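PDB 1WY2: Xaa-Pro dipeptidase from Pyrococcus horikoshii, which probably splits dipeptides that carry a nonpolar residue followed by a C-terminal proline, releasing free proline with the help of two bound metal ions per subunit. Local coordinates for residues K262-I267 with I313-G318; E295-R298 with E304-L307. All blocks are in the same frame, centred on the assembly; numbering follows the deposited sequence.

How the contacts relate
Both contacts lie in the M24 metallopeptidase part of the chain, with centres 11 Å apart. The chain runs through both segments of contact 2 between leaving helix 261-274 and entering strand 312-321, the two elements joined by contact 1. The two contacts share one apolar patch. CD2 of L264 lies 3.7 Å from CD1 of L307, and CG2 of I313 lies 3.7 Å from CD of P297. Toward the solvent, CD of K262 packs 3.6 Å from OE1 of E304. Contact 1 reaches the active site directly, because E316 binds zinc. Contact 2 stands further back, with the side chain of P297 about 12 Å from a zinc ion.

Contact 1 of 2, residues K262-I267 with I313-G318; sequences KELDSI and ITIEPG. With ZN (zinc ion), chain E.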
# COMPACT_ATOMS: atom_id res chain seq x y z
N LYS A 262 14.01 13.60 20.00
CA LYS A 262 13.22 13.80 21.22
C LYS A 262 13.27 15.25 21.68
O LYS A 262 12.24 15.81 22.08
CB LYS A 262 13.74 12.88 22.33
CG LYS A 262 13.00 13.05 23.65
CD LYS A 262 13.53 12.11 24.72
CE LYS A 262 12.77 12.28 26.02
NZ LYS A 262 13.21 11.32 27.07
N GLU A 263 14.44 15.87 21.63
CA GLU A 263 14.58 17.27 22.04
C GLU A 263 13.78 18.17 21.11
O GLU A 263 13.20 19.16 21.55
CB GLU A 263 16.05 17.69 22.05
CG GLU A 263 16.90 16.94 23.06
CD GLU A 263 18.37 17.34 23.03
OE1 GLU A 263 18.92 17.51 21.92
OE2 GLU A 263 18.98 17.45 24.11
N LEU A 264 13.75 17.83 19.83
CA LEU A 264 13.00 18.63 18.86
C LEU A 264 11.50 18.47 19.10
O LEU A 264 10.74 19.44 19.05
CB LEU A 264 13.36 18.23 17.43
CG LEU A 264 12.69 19.00 16.29
CD1 LEU A 264 12.89 20.50 16.49
CD2 LEU A 264 13.27 18.56 14.96
N ASP A 265 11.06 17.24 19.36
CA ASP A 265 9.65 16.98 19.62
C ASP A 265 9.24 17.80 20.85
O ASP A 265 8.15 18.38 20.89
CB ASP A 265 9.41 15.48 19.86
CG ASP A 265 7.99 15.17 20.31
OD1 ASP A 265 7.68 15.38 21.51
OD2 ASP A 265 7.18 14.72 19.47
N SER A 266 10.12 17.85 21.85
CA SER A 266 9.84 18.59 23.08
C SER A 266 9.65 20.09 22.87
O SER A 266 8.88 20.72 23.61
CB SER A 266 10.97 18.36 24.09
OG SER A 266 11.00 17.01 24.52
N ILE A 267 10.33 20.66 21.89
CA ILE A 267 10.19 22.09 21.63
C ILE A 267 8.73 22.43 21.31
O ILE A 267 8.15 23.35 21.88
CB ILE A 267 11.07 22.55 20.44
CG1 ILE A 267 12.55 22.41 20.81
CG2 ILE A 267 10.74 23.98 20.07
CD1 ILE A 267 12.99 23.28 21.96
N ILE A 313 12.88 15.47 7.28
CA ILE A 313 11.82 15.14 8.23
C ILE A 313 10.66 16.10 8.14
O ILE A 313 10.78 17.18 7.56
CB ILE A 313 12.34 15.19 9.68
CG1 ILE A 313 12.89 16.59 9.99
CG2 ILE A 313 13.40 14.13 9.90
CD1 ILE A 313 13.26 16.82 11.46
N THR A 314 9.53 15.70 8.70
CA THR A 314 8.38 16.59 8.72
C THR A 314 8.29 17.17 10.13
O THR A 314 8.79 16.59 11.09
CB THR A 314 7.06 15.85 8.43
OG1 THR A 314 6.83 14.85 9.44
CG2 THR A 314 7.09 15.20 7.05
N ILE A 315 7.66 18.34 10.22
CA ILE A 315 7.44 19.02 11.49
C ILE A 315 5.94 19.29 11.40
O ILE A 315 5.50 20.14 10.63
CB ILE A 315 8.22 20.36 11.57
CG1 ILE A 315 9.72 20.09 11.49
CG2 ILE A 315 7.89 21.08 12.87
CD1 ILE A 315 10.27 19.24 12.62
N GLU A 316 5.15 18.54 12.16
CA GLU A 316 3.71 18.68 12.07
C GLU A 316 2.91 18.60 13.36
O GLU A 316 2.16 17.64 13.58
CB GLU A 316 3.17 17.64 11.08
CG GLU A 316 3.57 16.20 11.42
CD GLU A 316 3.09 15.21 10.38
OE1 GLU A 316 1.89 15.24 10.03
OE2 GLU A 316 3.91 14.39 9.90
N PRO A 317 3.04 19.60 14.23
CA PRO A 317 2.29 19.57 15.48
C PRO A 317 0.81 19.79 15.17
O PRO A 317 0.45 20.31 14.11
CB PRO A 317 2.89 20.72 16.27
CG PRO A 317 3.20 21.73 15.19
CD PRO A 317 3.82 20.85 14.11
N GLY A 318 -0.06 19.37 16.09
CA GLY A 318 -1.48 19.55 15.88
C GLY A 318 -2.23 19.49 17.20
O GLY A 318 -1.70 18.99 18.19
ZN ZN E . 3.53 13.61 7.84
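L264 of helix 261-274 packs its CD2 methyl against two isoleucines of strand 312-321. CD2 lies 3.9 Å from CD1 of I313 and 3.9 Å from CD1 of I315. I313 meets the leucine tip to tip. I315 crosses it at about a right angle. From CB, the I313 side chain splits in two. CG2, the short branch, turns to P297. CG1 takes the crowded position between the backbone N and the carbonyl carbon (chi1 58°), and from there the chain extends to CD1. That methyl is the tip that meets L264. It also lies 4.0 Å from CD1 of I315, two residues along the strand, so the three methyls form one cluster. L307 joins this cluster from the loop, and I333 of the neighbouring strand 325-336 touches both isoleucines.

This is the packing of an outer helix on the catalytic sheet of the pita-bread fold of M24 peptidases. T314 and E316 work on the metal side. OE2 of E316 binds zinc at 2.2 Å, while OE1 stays 3.2 Å from the ion, so the carboxylate grips it through one oxygen. D223, H287 and E330 bind the same zinc. OG1 of T314 donates a 3.0 Å hydrogen bond to OE2 of E316. It approaches the anti side of that oxygen, 26° out of the carboxylate plane. OG1 also takes the backbone N-H of H287, so one hydroxyl ties two parts of the first shell together. A valine here would remove the hydroxyl, which would probably leave OE2 without this donor and the H287 N-H without this acceptor, with the E316 carboxylate less firmly set against the zinc.

Contact 2 of 2, residues E295-R298 with E304-L307; sequences EWPR and ETVL
The loop between strands 297-299 and 312-321 folds back over the first strand, and there T305 packs on P297. Their CA atoms are 6.7 Å apart. The proline meets the threonine with its CB. CB of P297 lies 3.9 Å from each of CB, OG1 and CG2 of T305. The threonine thus sets both its branches around a single proline carbon. It can do so because CG2 stands anti to the backbone N while OG1 stands anti to the carbonyl carbon (chi1 -60°). OG1 is hydrogen-bonded to OD1 of D303, which ties the hydroxyl into its own loop.

Further along the ring, CG of P297 faces CD2 of L307 at 4.3 Å, a looser apolar touch. The peptide bond before P297 is cis, and the chain turns a corner at W296. The indole heads off to helix 118-125, while the proline faces the loop. The backbone of T305 is hydrogen-bonded to A261, and that of L307 to G258 and I259, which fixes the loop beside the start of helix 261-274. Strand 297-299 pairs antiparallel with strand 286-288, which carries the zinc ligand H287. The arrangement is plain loop-on-strand packing, beside a strand that carries a metal ligand in the pita-bread fold of M24 peptidases.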
# COMPACT_ATOMS: atom_id res chain seq x y z
N GLU A 295 9.52 7.21 7.35
CA GLU A 295 10.80 6.52 7.54
C GLU A 295 11.63 7.19 8.63
O GLU A 295 11.14 8.05 9.35
CB GLU A 295 11.58 6.41 6.21
CG GLU A 295 11.86 7.71 5.46
CD GLU A 295 12.60 7.44 4.15
OE1 GLU A 295 13.76 7.87 4.01
OE2 GLU A 295 12.02 6.80 3.25
N TRP A 296 12.89 6.77 8.76
CA TRP A 296 13.76 7.31 9.80
C TRP A 296 14.11 8.79 9.60
O TRP A 296 14.32 9.24 8.48
CB TRP A 296 15.07 6.51 9.85
CG TRP A 296 14.90 5.02 9.86
CD1 TRP A 296 14.65 4.23 10.94
CD2 TRP A 296 15.02 4.15 8.73
NE1 TRP A 296 14.62 2.90 10.56
CE2 TRP A 296 14.85 2.83 9.21
CE3 TRP A 296 15.26 4.35 7.37
CZ2 TRP A 296 14.91 1.71 8.37
CZ3 TRP A 296 15.32 3.24 6.53
CH2 TRP A 296 15.15 1.94 7.03
N PRO A 297 14.17 9.56 10.69
CA PRO A 297 13.92 9.09 12.05
C PRO A 297 12.52 9.48 12.48
O PRO A 297 11.86 10.29 11.83
CB PRO A 297 14.97 9.84 12.86
CG PRO A 297 14.94 11.19 12.20
CD PRO A 297 14.90 10.84 10.71
N ARG A 298 12.06 8.90 13.58
CA ARG A 298 10.76 9.25 14.12
C ARG A 298 11.05 10.47 14.99
O ARG A 298 11.93 10.43 15.84
CB ARG A 298 10.21 8.12 14.99
CG ARG A 298 9.51 7.02 14.22
CD ARG A 298 9.23 5.80 15.09
NE ARG A 298 8.86 6.14 16.47
CZ ARG A 298 7.86 6.95 16.82
NH1 ARG A 298 7.12 7.55 15.90
NH2 ARG A 298 7.61 7.17 18.10
N GLU A 304 15.85 8.83 20.13
CA GLU A 304 17.04 9.59 20.52
C GLU A 304 18.00 9.91 19.37
O GLU A 304 19.13 10.32 19.60
CB GLU A 304 17.81 8.82 21.60
CG GLU A 304 16.98 8.43 22.82
CD GLU A 304 16.78 9.58 23.79
OE1 GLU A 304 15.97 9.43 24.72
OE2 GLU A 304 17.45 10.62 23.64
N THR A 305 17.55 9.71 18.14
CA THR A 305 18.39 9.98 16.98
C THR A 305 18.87 11.42 16.95
O THR A 305 18.09 12.35 17.11
CB THR A 305 17.64 9.71 15.66
OG1 THR A 305 17.23 8.34 15.61
CG2 THR A 305 18.54 10.00 14.47
N VAL A 306 20.17 11.60 16.75
CA VAL A 306 20.73 12.94 16.67
C VAL A 306 20.58 13.39 15.22
O VAL A 306 21.00 12.69 14.30
CB VAL A 306 22.23 12.97 17.05
CG1 VAL A 306 22.76 14.39 16.92
CG2 VAL A 306 22.41 12.46 18.47
N LEU A 307 19.96 14.55 15.03
CA LEU A 307 19.76 15.05 13.68
C LEU A 307 21.08 15.42 13.03
O LEU A 307 21.99 15.94 13.68
CB LEU A 307 18.83 16.26 13.70
CG LEU A 307 17.43 16.04 14.29
CD1 LEU A 307 16.58 17.28 14.01
CD2 LEU A 307 16.77 14.80 13.67